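Long-range contacts in glutathione S-transferase (Bombyx mori, PDB 3AY8), which probably transfers glutathione to electrophilic compounds and forms a homodimer: residues S3-F9 with I29-N35; R16-A21 with T161-A165; V95-R99 with W150-D154. Residue numbers count along the deposited sequence, not the author numbering.

Contact 1. Residues S3-F9 with I29-N35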
ATOM      1  N   SER A   3     -24.553  13.108  -8.869  1.00 47.97           N
ATOM      2  CA  SER A   3     -23.492  12.788  -9.820  1.00 46.79           C
ATOM      3  C   SER A   3     -22.230  12.304  -9.093  1.00 45.24           C
ATOM      4  O   SER A   3     -21.885  12.814  -8.035  1.00 45.60           O
ATOM      5  CB  SER A   3     -23.176  14.015 -10.674  1.00 47.17           C
ATOM      6  OG  SER A   3     -22.364  13.663 -11.778  1.00 48.47           O
ATOM      7  N   LEU A   4     -21.557  11.313  -9.667  1.00 43.43           N
ATOM      8  CA  LEU A   4     -20.294  10.804  -9.140  1.00 41.08           C
ATOM      9  C   LEU A   4     -19.180  11.852  -9.313  1.00 39.77           C
ATOM     10  O   LEU A   4     -18.995  12.388 -10.406  1.00 39.15           O
ATOM     11  CB  LEU A   4     -19.958   9.500  -9.865  1.00 41.18           C
ATOM     12  CG  LEU A   4     -18.781   8.636  -9.419  1.00 41.07           C
ATOM     13  CD1 LEU A   4     -19.011   8.012  -8.052  1.00 40.91           C
ATOM     14  CD2 LEU A   4     -18.523   7.556 -10.453  1.00 41.01           C
ATOM     15  N   LYS A   5     -18.451  12.151  -8.235  1.00 37.91           N
ATOM     16  CA  LYS A   5     -17.407  13.178  -8.271  1.00 36.60           C
ATOM     17  C   LYS A   5     -16.016  12.719  -7.787  1.00 35.05           C
ATOM     18  O   LYS A   5     -15.890  12.037  -6.766  1.00 34.78           O
ATOM     19  CB  LYS A   5     -17.863  14.410  -7.481  1.00 36.97           C
ATOM     20  CG  LYS A   5     -16.918  15.602  -7.581  1.00 39.81           C
ATOM     21  CD  LYS A   5     -17.656  16.896  -7.915  1.00 43.91           C
ATOM     22  CE  LYS A   5     -18.335  17.531  -6.705  1.00 46.33           C
ATOM     23  NZ  LYS A   5     -18.700  18.969  -6.975  1.00 47.87           N
ATOM     24  N   LEU A   6     -14.980  13.111  -8.525  1.00 32.98           N
ATOM     25  CA  LEU A   6     -13.590  12.882  -8.113  1.00 31.35           C
ATOM     26  C   LEU A   6     -12.882  14.205  -7.863  1.00 30.59           C
ATOM     27  O   LEU A   6     -12.831  15.056  -8.752  1.00 30.21           O
ATOM     28  CB  LEU A   6     -12.831  12.070  -9.169  1.00 30.92           C
ATOM     29  CG  LEU A   6     -11.391  11.665  -8.813  1.00 30.37           C
ATOM     30  CD1 LEU A   6     -11.378  10.585  -7.744  1.00 28.87           C
ATOM     31  CD2 LEU A   6     -10.626  11.201 -10.030  1.00 29.41           C
ATOM     32  N   TYR A   7     -12.369  14.385  -6.648  1.00 29.24           N
ATOM     33  CA  TYR A   7     -11.501  15.517  -6.347  1.00 29.16           C
ATOM     34  C   TYR A   7     -10.067  15.120  -6.697  1.00 28.87           C
ATOM     35  O   TYR A   7      -9.516  14.176  -6.114  1.00 27.82           O
ATOM     36  CB  TYR A   7     -11.637  15.948  -4.885  1.00 28.90           C
ATOM     37  CG  TYR A   7     -13.029  16.474  -4.572  1.00 31.11           C
ATOM     38  CD1 TYR A   7     -13.296  17.849  -4.601  1.00 32.29           C
ATOM     39  CD2 TYR A   7     -14.083  15.599  -4.294  1.00 31.20           C
ATOM     40  CE1 TYR A   7     -14.578  18.341  -4.335  1.00 34.17           C
ATOM     41  CE2 TYR A   7     -15.365  16.076  -4.025  1.00 34.32           C
ATOM     42  CZ  TYR A   7     -15.601  17.449  -4.052  1.00 34.87           C
ATOM     43  OH  TYR A   7     -16.857  17.930  -3.787  1.00 37.79           O
ATOM     44  N   HIS A   8      -9.479  15.856  -7.640  1.00 28.33           N
ATOM     45  CA  HIS A   8      -8.334  15.371  -8.410  1.00 28.47           C
ATOM     46  C   HIS A   8      -7.251  16.430  -8.542  1.00 28.66           C
ATOM     47  O   HIS A   8      -7.539  17.606  -8.804  1.00 28.60           O
ATOM     48  CB  HIS A   8      -8.826  14.920  -9.801  1.00 28.53           C
ATOM     49  CG  HIS A   8      -7.747  14.430 -10.722  1.00 29.44           C
ATOM     50  ND1 HIS A   8      -7.615  14.883 -12.022  1.00 30.47           N
ATOM     51  CD2 HIS A   8      -6.770  13.507 -10.545  1.00 27.62           C
ATOM     52  CE1 HIS A   8      -6.600  14.263 -12.601  1.00 28.20           C
ATOM     53  NE2 HIS A   8      -6.070  13.426 -11.727  1.00 30.35           N
ATOM     54  N   PHE A   9      -6.002  16.015  -8.365  1.00 28.76           N
ATOM     55  CA  PHE A   9      -4.857  16.886  -8.630  1.00 29.04           C
ATOM     56  C   PHE A   9      -4.028  16.229  -9.735  1.00 28.89           C
ATOM     57  O   PHE A   9      -3.330  15.248  -9.462  1.00 28.88           O
ATOM     58  CB  PHE A   9      -4.030  17.081  -7.342  1.00 29.44           C
ATOM     59  CG  PHE A   9      -2.840  18.023  -7.485  1.00 31.85           C
ATOM     60  CD1 PHE A   9      -2.899  19.154  -8.300  1.00 34.56           C
ATOM     61  CD2 PHE A   9      -1.670  17.783  -6.767  1.00 33.78           C
ATOM     62  CE1 PHE A   9      -1.806  20.032  -8.401  1.00 35.02           C
ATOM     63  CE2 PHE A   9      -0.574  18.647  -6.856  1.00 35.49           C
ATOM     64  CZ  PHE A   9      -0.644  19.776  -7.676  1.00 35.74           C
ATOM     65  N   ILE A  29     -17.850  10.859 -14.853  1.00 36.47           N
ATOM     66  CA  ILE A  29     -17.504  11.399 -13.535  0.60 36.03           C
ATOM     67  C   ILE A  29     -17.247  12.876 -13.618  1.00 35.29           C
ATOM     68  O   ILE A  29     -16.594  13.349 -14.560  1.00 35.53           O
ATOM     69  CB  ILE A  29     -16.173  10.847 -12.976  0.60 35.97           C
ATOM     70  CG1 ILE A  29     -15.485   9.904 -13.951  0.60 36.48           C
ATOM     71  CG2 ILE A  29     -16.350  10.310 -11.561  0.60 36.57           C
ATOM     72  CD1 ILE A  29     -14.079  10.322 -14.212  0.60 36.07           C
ATOM     73  N   GLN A  30     -17.750  13.606 -12.628  1.00 34.82           N
ATOM     74  CA  GLN A  30     -17.399  15.010 -12.454  0.60 34.79           C
ATOM     75  C   GLN A  30     -16.002  15.074 -11.864  1.00 34.39           C
ATOM     76  O   GLN A  30     -15.675  14.314 -10.941  1.00 33.91           O
ATOM     77  CB  GLN A  30     -18.360  15.709 -11.496  0.60 34.91           C
ATOM     78  CG  GLN A  30     -19.663  16.194 -12.106  0.60 36.95           C
ATOM     79  CD  GLN A  30     -20.442  17.105 -11.157  0.60 37.96           C
ATOM     80  OE1 GLN A  30     -19.870  17.969 -10.484  0.60 39.52           O
ATOM     81  NE2 GLN A  30     -21.749  16.912 -11.102  0.60 39.41           N
ATOM     82  N   ILE A  31     -15.185  15.974 -12.390  1.00 33.49           N
ATOM     83  CA  ILE A  31     -13.822  16.111 -11.931  1.00 32.97           C
ATOM     84  C   ILE A  31     -13.639  17.513 -11.396  1.00 33.22           C
ATOM     85  O   ILE A  31     -13.729  18.496 -12.144  1.00 32.45           O
ATOM     86  CB  ILE A  31     -12.792  15.835 -13.053  1.00 33.10           C
ATOM     87  CG1 ILE A  31     -12.938  14.403 -13.586  1.00 33.00           C
ATOM     88  CG2 ILE A  31     -11.353  16.099 -12.547  1.00 31.93           C
ATOM     89  CD1 ILE A  31     -12.131  14.126 -14.818  1.00 32.07           C
ATOM     90  N   GLU A  32     -13.430  17.597 -10.093  1.00 33.16           N
ATOM     91  CA  GLU A  32     -13.112  18.859  -9.447  0.60 33.79           C
ATOM     92  C   GLU A  32     -11.602  18.937  -9.256  1.00 33.84           C
ATOM     93  O   GLU A  32     -11.038  18.158  -8.491  1.00 33.52           O
ATOM     94  CB  GLU A  32     -13.817  18.947  -8.097  0.60 33.85           C
ATOM     95  CG  GLU A  32     -13.547  20.236  -7.348  0.60 35.59           C
ATOM     96  CD  GLU A  32     -14.637  21.258  -7.550  0.60 37.49           C
ATOM     97  OE1 GLU A  32     -15.702  21.122  -6.911  0.60 38.58           O
ATOM     98  OE2 GLU A  32     -14.426  22.197  -8.345  0.60 38.81           O
ATOM     99  N   ILE A  33     -10.956  19.867  -9.962  1.00 34.31           N
ATOM    100  CA  ILE A  33      -9.517  20.045  -9.877  1.00 35.52           C
ATOM    101  C   ILE A  33      -9.169  20.716  -8.552  1.00 37.27           C
ATOM    102  O   ILE A  33      -9.743  21.746  -8.193  1.00 37.68           O
ATOM    103  CB  ILE A  33      -8.949  20.849 -11.081  1.00 35.38           C
ATOM    104  CG1 ILE A  33      -9.256  20.144 -12.421  1.00 34.97           C
ATOM    105  CG2 ILE A  33      -7.449  21.108 -10.913  1.00 34.82           C
ATOM    106  CD1 ILE A  33      -8.646  18.708 -12.556  1.00 33.32           C
ATOM    107  N   VAL A  34      -8.244  20.103  -7.820  1.00 38.76           N
ATOM    108  CA  VAL A  34      -7.814  20.590  -6.515  1.00 40.34           C
ATOM    109  C   VAL A  34      -6.318  20.857  -6.622  1.00 41.73           C
ATOM    110  O   VAL A  34      -5.519  19.924  -6.697  1.00 41.53           O
ATOM    111  CB  VAL A  34      -8.127  19.550  -5.389  1.00 40.21           C
ATOM    112  CG1 VAL A  34      -7.658  20.043  -4.020  1.00 40.33           C
ATOM    113  CG2 VAL A  34      -9.620  19.234  -5.343  1.00 40.29           C
ATOM    114  N   ASN A  35      -5.944  22.132  -6.660  1.00 43.63           N
ATOM    115  CA  ASN A  35      -4.538  22.502  -6.744  1.00 45.70           C
ATOM    116  C   ASN A  35      -3.892  22.457  -5.360  1.00 47.01           C
ATOM    117  O   ASN A  35      -3.988  23.410  -4.583  1.00 47.15           O
ATOM    118  CB  ASN A  35      -4.374  23.883  -7.388  1.00 45.65           C
ATOM    119  CG  ASN A  35      -2.921  24.252  -7.623  1.00 47.01           C
ATOM    120  OD1 ASN A  35      -2.004  23.599  -7.117  1.00 48.23           O
ATOM    121  ND2 ASN A  35      -2.702  25.308  -8.396  1.00 47.68           N
TER
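Two neighbouring parallel strands of the thioredoxin-like N-terminal domain pair here: 5-8, inside the four-stranded sheet, and 30-33 at its edge, joined through helix 13-25 as a beta-alpha-beta crossover. Five backbone hydrogen bonds run in the staggered parallel pattern. Gln-30 N donates to Leu-4 O (2.8 Å), Leu-6 N to Gln-30 O (2.8 Å), Glu-32 N to Leu-6 O (2.9 Å), His-8 N to Glu-32 O (2.9 Å) and Val-34 N to His-8 O (2.8 Å). The strand axes approach to 4.7 Å at 24°. Lys-5, Tyr-7, Gln-30 and Glu-32 share one face, where Lys-5 NZ makes a long salt bridge to Glu-32 OE1 (3.7 Å), and Tyr-7 CD1 packs on Glu-32 CG at 3.6 Å. Leu-6, His-8, Ile-31 and Ile-33 occupy the other face, and His-8 and Ile-31 reach helix 13-25 there. At the start of the pair, Leu-4 CG meets Ile-29 CG2 at 3.6 Å. On its far side strand 5-8 bonds to strand 57-60. The chemistry implies that the main chain fixes the register, while the long Lys-5 to Glu-32 pair, whose Glu-32 OE1 also makes a weak hydrogen bond to Ser-45 OG, probably contributes less.

Contact 2. Residues R16-A21 with T161-A165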
ATOM      1  N   ARG A  16      -3.969  10.481 -10.395  1.00 23.23           N
ATOM      2  CA  ARG A  16      -4.071  10.062 -11.790  1.00 22.54           C
ATOM      3  C   ARG A  16      -4.480   8.595 -11.934  1.00 22.14           C
ATOM      4  O   ARG A  16      -5.220   8.247 -12.850  1.00 21.32           O
ATOM      5  CB  ARG A  16      -2.777  10.368 -12.558  1.00 22.60           C
ATOM      6  CG  ARG A  16      -2.721  11.814 -13.093  1.00 23.28           C
ATOM      7  CD  ARG A  16      -1.441  12.087 -13.892  1.00 23.60           C
ATOM      8  NE  ARG A  16      -0.286  12.381 -13.032  1.00 24.86           N
ATOM      9  CZ  ARG A  16       0.693  11.514 -12.764  1.00 24.97           C
ATOM     10  NH1 ARG A  16       1.695  11.860 -11.963  1.00 26.29           N
ATOM     11  NH2 ARG A  16       0.679  10.304 -13.310  1.00 24.72           N
ATOM     12  N   GLY A  17      -4.024   7.751 -11.004  1.00 21.73           N
ATOM     13  CA  GLY A  17      -4.381   6.326 -11.003  1.00 21.70           C
ATOM     14  C   GLY A  17      -5.863   6.086 -10.758  1.00 21.88           C
ATOM     15  O   GLY A  17      -6.469   5.190 -11.358  1.00 21.89           O
ATOM     16  N   ALA A  18      -6.443   6.877  -9.868  1.00 22.01           N
ATOM     17  CA  ALA A  18      -7.889   6.816  -9.612  1.00 22.17           C
ATOM     18  C   ALA A  18      -8.691   7.244 -10.847  1.00 22.44           C
ATOM     19  O   ALA A  18      -9.679   6.586 -11.208  1.00 22.74           O
ATOM     20  CB  ALA A  18      -8.253   7.680  -8.402  1.00 22.21           C
ATOM     21  N   LEU A  19      -8.271   8.329 -11.506  1.00 22.13           N
ATOM     22  CA  LEU A  19      -8.976   8.794 -12.718  1.00 22.84           C
ATOM     23  C   LEU A  19      -8.833   7.800 -13.868  1.00 22.98           C
ATOM     24  O   LEU A  19      -9.812   7.483 -14.565  1.00 23.66           O
ATOM     25  CB  LEU A  19      -8.532  10.211 -13.124  1.00 22.11           C
ATOM     26  CG  LEU A  19      -9.211  10.826 -14.361  1.00 23.51           C
ATOM     27  CD1 LEU A  19     -10.731  10.871 -14.258  1.00 22.35           C
ATOM     28  CD2 LEU A  19      -8.655  12.225 -14.674  1.00 23.76           C
ATOM     29  N   LEU A  20      -7.623   7.272 -14.051  1.00 22.98           N
ATOM     30  CA  LEU A  20      -7.397   6.253 -15.066  1.00 22.98           C
ATOM     31  C   LEU A  20      -8.327   5.052 -14.900  1.00 23.55           C
ATOM     32  O   LEU A  20      -8.769   4.471 -15.892  1.00 23.53           O
ATOM     33  CB  LEU A  20      -5.936   5.790 -15.050  1.00 22.71           C
ATOM     34  CG  LEU A  20      -4.900   6.618 -15.833  1.00 23.24           C
ATOM     35  CD1 LEU A  20      -3.491   6.229 -15.404  1.00 20.86           C
ATOM     36  CD2 LEU A  20      -5.053   6.446 -17.358  1.00 18.84           C
ATOM     37  N   ALA A  21      -8.585   4.657 -13.650  1.00 23.84           N
ATOM     38  CA  ALA A  21      -9.514   3.553 -13.375  1.00 24.98           C
ATOM     39  C   ALA A  21     -10.932   3.935 -13.811  1.00 25.59           C
ATOM     40  O   ALA A  21     -11.624   3.135 -14.435  1.00 25.45           O
ATOM     41  CB  ALA A  21      -9.501   3.182 -11.894  1.00 24.19           C
ATOM     42  N   THR A 161      -3.664   0.413 -14.439  1.00 24.54           N
ATOM     43  CA  THR A 161      -3.925   1.852 -14.354  1.00 24.62           C
ATOM     44  C   THR A 161      -3.148   2.510 -13.200  1.00 24.51           C
ATOM     45  O   THR A 161      -2.557   3.569 -13.382  1.00 24.38           O
ATOM     46  CB  THR A 161      -5.429   2.184 -14.324  1.00 24.72           C
ATOM     47  OG1 THR A 161      -6.090   1.346 -13.379  1.00 24.81           O
ATOM     48  CG2 THR A 161      -6.050   1.941 -15.723  1.00 24.48           C
ATOM     49  N   SER A 162      -3.113   1.861 -12.032  1.00 23.99           N
ATOM     50  CA  SER A 162      -2.379   2.402 -10.882  1.00 23.70           C
ATOM     51  C   SER A 162      -0.863   2.408 -11.111  1.00 23.64           C
ATOM     52  O   SER A 162      -0.188   3.413 -10.870  1.00 23.60           O
ATOM     53  CB  SER A 162      -2.718   1.605  -9.612  1.00 23.58           C
ATOM     54  OG  SER A 162      -4.038   1.918  -9.169  1.00 24.22           O
ATOM     55  N   ILE A 163      -0.327   1.273 -11.561  1.00 23.10           N
ATOM     56  CA  ILE A 163       1.111   1.145 -11.785  1.00 22.64           C
ATOM     57  C   ILE A 163       1.567   2.031 -12.963  1.00 22.52           C
ATOM     58  O   ILE A 163       2.637   2.616 -12.919  1.00 21.95           O
ATOM     59  CB  ILE A 163       1.530  -0.348 -11.927  1.00 22.67           C
ATOM     60  CG1 ILE A 163       1.252  -1.081 -10.596  1.00 22.73           C
ATOM     61  CG2 ILE A 163       3.002  -0.478 -12.279  1.00 21.24           C
ATOM     62  CD1 ILE A 163       1.554  -2.608 -10.606  1.00 21.76           C
ATOM     63  N   TYR A 164       0.720   2.175 -13.980  1.00 22.72           N
ATOM     64  CA  TYR A 164       0.984   3.133 -15.053  1.00 23.03           C
ATOM     65  C   TYR A 164       1.055   4.584 -14.527  1.00 22.85           C
ATOM     66  O   TYR A 164       1.962   5.343 -14.897  1.00 22.59           O
ATOM     67  CB  TYR A 164      -0.028   2.960 -16.196  1.00 23.32           C
ATOM     68  CG  TYR A 164       0.035   4.007 -17.287  1.00 25.21           C
ATOM     69  CD1 TYR A 164       1.263   4.407 -17.837  1.00 24.43           C
ATOM     70  CD2 TYR A 164      -1.142   4.574 -17.799  1.00 25.85           C
ATOM     71  CE1 TYR A 164       1.326   5.368 -18.835  1.00 26.40           C
ATOM     72  CE2 TYR A 164      -1.097   5.527 -18.816  1.00 26.89           C
ATOM     73  CZ  TYR A 164       0.150   5.926 -19.322  1.00 27.79           C
ATOM     74  OH  TYR A 164       0.222   6.857 -20.329  1.00 29.04           O
ATOM     75  N   ALA A 165       0.131   4.962 -13.645  1.00 22.62           N
ATOM     76  CA  ALA A 165       0.161   6.305 -13.053  1.00 22.61           C
ATOM     77  C   ALA A 165       1.471   6.549 -12.302  1.00 22.73           C
ATOM     78  O   ALA A 165       2.079   7.630 -12.405  1.00 22.40           O
ATOM     79  CB  ALA A 165      -1.049   6.527 -12.130  1.00 22.25           C
TER
HETATM   80  O   HOH W   1      -6.213   2.472 -10.919  1.00 22.96           O
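Thr-161 opens the walk along this piece of helix 158-173, which packs on helix 13-25 with the local axes 8.0 Å apart and their directions at 142°. Thr-161 CB lies 3.7 Å from Leu-20 CB, and Thr-161 OG1, already bonded to Ile-158 O, accepts a hydrogen bond from a water between the helices (2.7 Å). The same water donates to Gly-17 O (2.8 Å) and bonds Ser-162 OG (2.8 Å), bridging the two helices through a backbone carbonyl. The nearest pair of CA atoms is Ser-162 CA and Gly-17 CA, 4.4 Å apart; with no side chain on Gly-17 the helices can come this near, since an ideal CB there would sit tightly, 3.5 Å from Ala-165 CB. Tyr-164 meets Leu-20 CD1 through CD2 at 3.7 Å, while its hydroxyl bonds Glu-200 in helix 196-213. Ala-165 ends the segment: its CB sits 3.4 Å from Gly-17 N and 4.1 Å from Leu-20 CD1, and its carbonyl O accepts a hydrogen bond from Arg-16 NH2 (3.2 Å). The guanidinium also bonds Pro-10 O, Val-11 O, Ser-169 and Asn-199, so one buried arginine ties the loop before its own helix to two C-terminal helices. Close helix packing of this kind, between thioredoxin-like and all-helical domains, forms part of the domain interface within one subunit, as in the cytosolic glutathione transferase fold.

Contact 3. Residues V95-R99 with W150-D154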
ATOM      1  N   VAL A  95      -4.353 -11.597  -7.139  1.00 25.40           N
ATOM      2  CA  VAL A  95      -3.206 -11.152  -7.906  1.00 25.77           C
ATOM      3  C   VAL A  95      -3.287  -9.661  -8.232  1.00 25.54           C
ATOM      4  O   VAL A  95      -2.294  -8.950  -8.111  1.00 26.26           O
ATOM      5  CB  VAL A  95      -2.961 -12.026  -9.165  1.00 26.19           C
ATOM      6  CG1 VAL A  95      -1.747 -11.536  -9.930  1.00 25.91           C
ATOM      7  CG2 VAL A  95      -2.726 -13.500  -8.742  1.00 27.55           C
ATOM      8  N   VAL A  96      -4.459  -9.181  -8.631  1.00 25.41           N
ATOM      9  CA  VAL A  96      -4.634  -7.742  -8.860  1.00 25.36           C
ATOM     10  C   VAL A  96      -4.406  -6.962  -7.548  1.00 24.90           C
ATOM     11  O   VAL A  96      -3.722  -5.951  -7.544  1.00 25.20           O
ATOM     12  CB  VAL A  96      -6.025  -7.419  -9.450  1.00 25.38           C
ATOM     13  CG1 VAL A  96      -6.264  -5.909  -9.485  1.00 24.64           C
ATOM     14  CG2 VAL A  96      -6.170  -8.028 -10.851  1.00 26.03           C
ATOM     15  N   ASN A  97      -4.972  -7.441  -6.440  1.00 24.53           N
ATOM     16  CA  ASN A  97      -4.791  -6.775  -5.140  1.00 24.14           C
ATOM     17  C   ASN A  97      -3.311  -6.714  -4.782  1.00 23.88           C
ATOM     18  O   ASN A  97      -2.799  -5.683  -4.322  1.00 24.16           O
ATOM     19  CB  ASN A  97      -5.553  -7.507  -4.035  1.00 24.04           C
ATOM     20  CG  ASN A  97      -7.057  -7.244  -4.072  1.00 25.15           C
ATOM     21  OD1 ASN A  97      -7.537  -6.299  -4.719  1.00 25.19           O
ATOM     22  ND2 ASN A  97      -7.807  -8.084  -3.371  1.00 24.46           N
ATOM     23  N   GLN A  98      -2.648  -7.834  -5.039  1.00 23.68           N
ATOM     24  CA  GLN A  98      -1.215  -7.982  -4.802  0.50 23.41           C
ATOM     25  C   GLN A  98      -0.426  -6.912  -5.558  1.00 23.77           C
ATOM     26  O   GLN A  98       0.407  -6.224  -4.959  1.00 23.32           O
ATOM     27  CB  GLN A  98      -0.752  -9.390  -5.198  0.50 22.98           C
ATOM     28  CG  GLN A  98       0.669  -9.752  -4.823  0.50 21.24           C
ATOM     29  CD  GLN A  98       1.188 -10.929  -5.646  0.50 20.47           C
ATOM     30  OE1 GLN A  98       1.455 -10.803  -6.849  0.50 19.78           O
ATOM     31  NE2 GLN A  98       1.311 -12.072  -5.011  0.50 17.05           N
ATOM     32  N   ARG A  99      -0.693  -6.752  -6.863  1.00 23.70           N
ATOM     33  CA  ARG A  99      -0.002  -5.718  -7.637  1.00 23.84           C
ATOM     34  C   ARG A  99      -0.353  -4.306  -7.144  1.00 23.34           C
ATOM     35  O   ARG A  99       0.494  -3.417  -7.172  1.00 22.93           O
ATOM     36  CB  ARG A  99      -0.287  -5.831  -9.152  1.00 24.18           C
ATOM     37  CG  ARG A  99      -0.072  -7.211  -9.760  1.00 26.98           C
ATOM     38  CD  ARG A  99       1.296  -7.814  -9.540  1.00 29.89           C
ATOM     39  NE  ARG A  99       1.600  -8.785 -10.597  1.00 32.99           N
ATOM     40  CZ  ARG A  99       2.193  -9.964 -10.420  1.00 33.39           C
ATOM     41  NH1 ARG A  99       2.560 -10.364  -9.220  1.00 33.88           N
ATOM     42  NH2 ARG A  99       2.425 -10.745 -11.465  1.00 35.12           N
ATOM     43  N   TRP A 150       0.301  -7.816 -19.457  1.00 29.73           N
ATOM     44  CA  TRP A 150      -0.013  -6.733 -18.519  1.00 29.76           C
ATOM     45  C   TRP A 150       0.433  -7.150 -17.105  1.00 29.50           C
ATOM     46  O   TRP A 150       0.894  -8.276 -16.928  1.00 29.03           O
ATOM     47  CB  TRP A 150      -1.512  -6.400 -18.580  1.00 29.43           C
ATOM     48  CG  TRP A 150      -1.969  -5.973 -19.963  1.00 29.15           C
ATOM     49  CD1 TRP A 150      -2.444  -6.786 -20.958  1.00 28.92           C
ATOM     50  CD2 TRP A 150      -1.971  -4.639 -20.502  1.00 28.92           C
ATOM     51  NE1 TRP A 150      -2.754  -6.037 -22.080  1.00 28.52           N
ATOM     52  CE2 TRP A 150      -2.463  -4.722 -21.830  1.00 29.66           C
ATOM     53  CE3 TRP A 150      -1.588  -3.384 -19.999  1.00 29.04           C
ATOM     54  CZ2 TRP A 150      -2.609  -3.593 -22.653  1.00 29.61           C
ATOM     55  CZ3 TRP A 150      -1.725  -2.263 -20.816  1.00 29.10           C
ATOM     56  CH2 TRP A 150      -2.233  -2.378 -22.130  1.00 29.89           C
ATOM     57  N   VAL A 151       0.329  -6.258 -16.114  1.00 29.60           N
ATOM     58  CA  VAL A 151       0.960  -6.521 -14.800  1.00 29.90           C
ATOM     59  C   VAL A 151       0.376  -7.713 -14.037  1.00 30.16           C
ATOM     60  O   VAL A 151       1.090  -8.375 -13.283  1.00 30.06           O
ATOM     61  CB  VAL A 151       0.994  -5.283 -13.828  1.00 30.03           C
ATOM     62  CG1 VAL A 151       1.818  -4.131 -14.382  1.00 29.76           C
ATOM     63  CG2 VAL A 151      -0.401  -4.840 -13.437  1.00 28.66           C
ATOM     64  N   ALA A 152      -0.912  -7.982 -14.220  1.00 30.54           N
ATOM     65  CA  ALA A 152      -1.587  -8.963 -13.368  1.00 31.60           C
ATOM     66  C   ALA A 152      -2.311 -10.053 -14.138  1.00 32.59           C
ATOM     67  O   ALA A 152      -2.952 -10.916 -13.529  1.00 33.21           O
ATOM     68  CB  ALA A 152      -2.561  -8.256 -12.401  1.00 31.49           C
ATOM     69  N   ALA A 153      -2.215 -10.006 -15.467  1.00 33.12           N
ATOM     70  CA  ALA A 153      -2.952 -10.913 -16.346  1.00 34.12           C
ATOM     71  C   ALA A 153      -2.526 -10.651 -17.778  1.00 34.53           C
ATOM     72  O   ALA A 153      -1.743  -9.732 -18.049  1.00 34.14           O
ATOM     73  CB  ALA A 153      -4.468 -10.710 -16.202  1.00 33.52           C
ATOM     74  N   ASP A 154      -3.057 -11.445 -18.704  1.00 35.32           N
ATOM     75  CA  ASP A 154      -2.808 -11.172 -20.115  1.00 35.87           C
ATOM     76  C   ASP A 154      -3.802 -10.157 -20.694  1.00 35.46           C
ATOM     77  O   ASP A 154      -3.767  -9.866 -21.887  1.00 36.08           O
ATOM     78  CB  ASP A 154      -2.757 -12.470 -20.922  1.00 36.87           C
ATOM     79  CG  ASP A 154      -1.410 -13.166 -20.816  1.00 38.54           C
ATOM     80  OD1 ASP A 154      -0.359 -12.510 -21.003  1.00 39.84           O
ATOM     81  OD2 ASP A 154      -1.400 -14.384 -20.549  1.00 43.24           O
TER
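Arg-99 supplies the polar link: its NE donates to Val-151 O at 2.8 Å with a nearly straight N-H...O angle of 168°, and NH2 adds a weak second bond to that oxygen, NH2 to Val-151 O being 3.3 Å. One carbonyl of the loop between helices 128-147 and 158-173 thus takes both donors along one edge of the guanidinium, which also makes a cation-pi contact with Phe-144. Outward from this, the aliphatic part of Arg-99 lies against the loop, its CG 3.8 Å from Ala-152 CB. The same methyl meets Val-96 CG2 at 3.9 Å and Val-95 CG1 at 4.2 Å, so Ala-152 packs against three residues on one side of helix 90-120. Val-95 also packs on Phe-63 of the second subunit, placing this part of the helix in the dimer interface. The contact is small, 199 Å² in all, and its chemistry implies that a side-chain-to-backbone bond, backed by a patch of short apolar groups, holds the loop to the helix.

Overall arrangement
The contacts run from the N-terminal sheet across the molecule. Contact 1 touches contact 2 through Leu-19, which does not itself touch 161-165: Leu-19 CD1 lies 3.4 Å from Ile-29 CD1 and 3.6 Å from Ile-31 CD1. Contact 2 crosses the domain boundary near the chain centre, and Ile-163 CD1 carries the packing to contact 3, 3.7 Å from Arg-99 O and 4.1 Å from Val-151 CG1. Centres are 14 Å apart at each step, whereas contacts 1 and 3 are 27 Å apart between centres and about 17 Å between nearest atoms. The glycerol about 4 Å from the Ile-29 side chain probably comes from the crystallisation liquor and does not by itself mark the active site.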